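Local coordinates for protein large component of pyocin AP41 (Pseudomonas aeruginosa, PDB 4UHQ) that probably cleaves DNA as the nuclease domain of a bacteriocin, an HNH-type endonuclease that holds a nickel ion in this crystal, at residues A79-P84 with K91-I96. Sequence-based numbering, arbitrary orientation.
Sequences APYAVP and KEKFEI
Phe-94 N donates to Pro-80 O at 2.9 Å, and Ala-82 N returns the favour to Glu-92 O, also at 2.9 Å. The two bonds flank Tyr-81 and Lys-93, whose backbones form a single beta bridge before the chain enters strand 95-98.

Around this bridge the side chains sort into two groups. Ala-82 CB sits over one face of the Phe-94 ring, 4.1 Å from the centroid, a CH-pi contact displaced toward the rim. Pro-80 crosses the same side chain at about a right angle, its CG 3.7 Å from Phe-94 CD2. On the tyrosine side, CG of Lys-93 is anti to its own carbonyl carbon (chi1 -57°), and the extended chain beyond runs beside the Tyr-81 ring in the same direction. Lys-93 CG lies over one face of that ring, toward its rim, and Lys-93 CE is 3.7 Å from Tyr-81 CE2. Lys-93 NZ ends near the tyrosine hydroxyl and donates to a water 2.9 Å away, which in turn donates to Ala-79 O.

Further out, Asn-70 OD1 accepts from Tyr-81 N, Phe-73 meets the tyrosine edge-to-face, and Ile-116 of the neighbouring strand packs on Phe-94. Glu-95 bonds the nickel ligand His-122. Two backbone bonds and the Phe-94 contacts thus join the loop after helix 68-75 to the lead-in of strand 95-98, which carries His-97, while the bridging water probably offsets part of the lysine charge.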
ATOM      1  N   ALA A  79       9.401  -1.956  -1.148  1.00 19.25           N
ATOM      2  CA  ALA A  79       8.296  -1.894  -2.067  1.00 17.38           C
ATOM      3  C   ALA A  79       8.665  -2.325  -3.473  1.00 17.30           C
ATOM      4  O   ALA A  79       9.771  -2.072  -3.942  1.00 18.98           O
ATOM      5  CB  ALA A  79       7.725  -0.465  -2.102  1.00 18.97           C
ATOM      6  N   PRO A  80       7.704  -2.934  -4.185  1.00 16.26           N
ATOM      7  CA  PRO A  80       8.000  -3.346  -5.558  1.00 15.96           C
ATOM      8  C   PRO A  80       7.941  -2.120  -6.477  1.00 17.16           C
ATOM      9  O   PRO A  80       7.270  -1.119  -6.149  1.00 18.54           O
ATOM     10  CB  PRO A  80       6.874  -4.323  -5.905  1.00 18.49           C
ATOM     11  CG  PRO A  80       5.720  -3.960  -4.974  1.00 18.49           C
ATOM     12  CD  PRO A  80       6.356  -3.324  -3.748  1.00 17.37           C
ATOM     13  N   TYR A  81       8.665  -2.165  -7.563  1.00 17.35           N
ATOM     14  CA  TYR A  81       8.659  -1.089  -8.561  1.00 18.25           C
ATOM     15  C   TYR A  81       7.446  -1.161  -9.436  1.00 18.71           C
ATOM     16  O   TYR A  81       7.025  -2.227  -9.892  1.00 20.49           O
ATOM     17  CB  TYR A  81       9.904  -1.209  -9.464  1.00 19.19           C
ATOM     18  CG  TYR A  81      11.195  -0.930  -8.766  1.00 18.22           C
ATOM     19  CD1 TYR A  81      11.888  -1.963  -8.141  1.00 18.57           C
ATOM     20  CD2 TYR A  81      11.732   0.348  -8.718  1.00 20.57           C
ATOM     21  CE1 TYR A  81      13.093  -1.740  -7.514  1.00 20.30           C
ATOM     22  CE2 TYR A  81      12.942   0.593  -8.087  1.00 19.94           C
ATOM     23  CZ  TYR A  81      13.601  -0.453  -7.464  1.00 23.00           C
ATOM     24  OH  TYR A  81      14.798  -0.214  -6.832  1.00 26.25           O
ATOM     25  N   ALA A  82       6.879   0.008  -9.715  1.00 18.81           N
ATOM     26  CA  ALA A  82       5.818   0.139 -10.717  1.00 19.11           C
ATOM     27  C   ALA A  82       6.415   0.315 -12.115  1.00 22.35           C
ATOM     28  O   ALA A  82       7.597   0.636 -12.226  1.00 23.32           O
ATOM     29  CB  ALA A  82       4.913   1.361 -10.354  1.00 21.77           C
ATOM     30  N   VAL A  83       5.610   0.147 -13.182  1.00 22.82           N
ATOM     31  CA  VAL A  83       6.146   0.377 -14.518  1.00 23.65           C
ATOM     32  C   VAL A  83       6.534   1.839 -14.692  1.00 26.99           C
ATOM     33  O   VAL A  83       6.020   2.730 -14.002  1.00 24.76           O
ATOM     34  CB  VAL A  83       5.147  -0.024 -15.640  1.00 29.16           C
ATOM     35  CG1 VAL A  83       4.946  -1.570 -15.617  1.00 28.13           C
ATOM     36  CG2 VAL A  83       3.853   0.729 -15.506  1.00 28.34           C
ATOM     37  N   PRO A  84       7.433   2.120 -15.620  1.00 25.42           N
ATOM     38  CA  PRO A  84       7.983   3.461 -15.695  1.00 25.09           C
ATOM     39  C   PRO A  84       6.940   4.566 -15.933  1.00 28.40           C
ATOM     40  O   PRO A  84       7.116   5.693 -15.466  1.00 30.81           O
ATOM     41  CB  PRO A  84       8.931   3.359 -16.895  1.00 33.62           C
ATOM     42  CG  PRO A  84       9.457   1.956 -16.729  1.00 32.37           C
ATOM     43  CD  PRO A  84       8.252   1.137 -16.377  1.00 26.56           C
ATOM     44  N   LYS A  91      10.076   9.063  -7.513  1.00 28.21           N
ATOM     45  CA  LYS A  91       9.279   7.993  -6.894  1.00 25.21           C
ATOM     46  C   LYS A  91       8.888   6.925  -7.904  1.00 26.61           C
ATOM     47  O   LYS A  91       8.238   7.217  -8.922  1.00 26.41           O
ATOM     48  CB  LYS A  91       8.024   8.593  -6.205  1.00 27.26           C
ATOM     49  CG  LYS A  91       8.348   9.490  -5.010  1.00 29.98           C
ATOM     50  CD  LYS A  91       7.127  10.245  -4.509  1.00 42.78           C
ATOM     51  CE  LYS A  91       6.837  11.491  -5.326  1.00 56.61           C
ATOM     52  NZ  LYS A  91       5.688  12.240  -4.749  1.00 58.42           N
ATOM     53  N   GLU A  92       9.340   5.684  -7.679  1.00 21.60           N
ATOM     54  CA  GLU A  92       9.232   4.644  -8.685  1.00 20.28           C
ATOM     55  C   GLU A  92       8.491   3.417  -8.202  1.00 21.95           C
ATOM     56  O   GLU A  92       8.259   2.492  -8.986  1.00 23.83           O
ATOM     57  CB  GLU A  92      10.646   4.219  -9.104  1.00 22.07           C
ATOM     58  CG  GLU A  92      11.430   5.392  -9.598  1.00 23.78           C
ATOM     59  CD  GLU A  92      12.819   5.018 -10.059  1.00 27.13           C
ATOM     60  OE1 GLU A  92      13.419   4.083  -9.482  1.00 28.15           O
ATOM     61  OE2 GLU A  92      13.295   5.676 -11.000  1.00 33.53           O
ATOM     62  N   LYS A  93       8.168   3.370  -6.913  1.00 19.75           N
ATOM     63  CA  LYS A  93       7.651   2.148  -6.340  1.00 19.29           C
ATOM     64  C   LYS A  93       6.189   2.312  -5.931  1.00 18.21           C
ATOM     65  O   LYS A  93       5.716   3.408  -5.619  1.00 18.77           O
ATOM     66  CB  LYS A  93       8.479   1.759  -5.109  1.00 18.87           C
ATOM     67  CG  LYS A  93       9.962   1.601  -5.416  1.00 20.16           C
ATOM     68  CD  LYS A  93      10.802   1.314  -4.168  1.00 21.62           C
ATOM     69  CE  LYS A  93      12.277   1.410  -4.574  1.00 27.89           C
ATOM     70  NZ  LYS A  93      13.163   0.818  -3.497  1.00 30.80           N
ATOM     71  N   PHE A  94       5.493   1.174  -5.859  1.00 18.01           N
ATOM     72  CA  PHE A  94       4.147   1.190  -5.309  1.00 18.05           C
ATOM     73  C   PHE A  94       4.156   1.803  -3.907  1.00 19.19           C
ATOM     74  O   PHE A  94       5.056   1.561  -3.090  1.00 18.98           O
ATOM     75  CB  PHE A  94       3.577  -0.245  -5.293  1.00 19.17           C
ATOM     76  CG  PHE A  94       3.227  -0.758  -6.656  1.00 17.66           C
ATOM     77  CD1 PHE A  94       2.000  -0.512  -7.190  1.00 21.26           C
ATOM     78  CD2 PHE A  94       4.121  -1.562  -7.347  1.00 19.08           C
ATOM     79  CE1 PHE A  94       1.654  -0.993  -8.458  1.00 21.71           C
ATOM     80  CE2 PHE A  94       3.783  -2.041  -8.604  1.00 19.34           C
ATOM     81  CZ  PHE A  94       2.564  -1.787  -9.136  1.00 21.24           C
ATOM     82  N   GLU A  95       3.147   2.623  -3.661  1.00 17.42           N
ATOM     83  CA  GLU A  95       3.021   3.386  -2.426  1.00 17.25           C
ATOM     84  C   GLU A  95       1.801   2.982  -1.644  1.00 16.55           C
ATOM     85  O   GLU A  95       0.804   2.587  -2.228  1.00 16.54           O
ATOM     86  CB  GLU A  95       2.938   4.915  -2.763  1.00 18.51           C
ATOM     87  CG  GLU A  95       4.312   5.382  -3.306  1.00 19.20           C
ATOM     88  CD  GLU A  95       4.372   6.810  -3.740  1.00 24.83           C
ATOM     89  OE1 GLU A  95       3.309   7.470  -3.758  1.00 23.29           O
ATOM     90  OE2 GLU A  95       5.492   7.258  -4.097  1.00 27.48           O
ATOM     91  N   ILE A  96       1.884   3.093  -0.318  1.00 16.48           N
ATOM     92  CA  ILE A  96       0.742   2.873   0.551  1.00 16.40           C
ATOM     93  C   ILE A  96       0.140   4.245   0.863  1.00 18.25           C
ATOM     94  O   ILE A  96       0.824   5.098   1.449  1.00 22.11           O
ATOM     95  CB  ILE A  96       1.184   2.173   1.833  1.00 17.45           C
ATOM     96  CG1 ILE A  96       1.898   0.863   1.525  1.00 19.94           C
ATOM     97  CG2 ILE A  96      -0.075   1.913   2.708  1.00 21.70           C
ATOM     98  CD1 ILE A  96       2.594   0.282   2.768  1.00 23.66           C
TER
HETATM   99  O   HOH W   1      12.434  -1.923  -4.062  1.00 27.33           O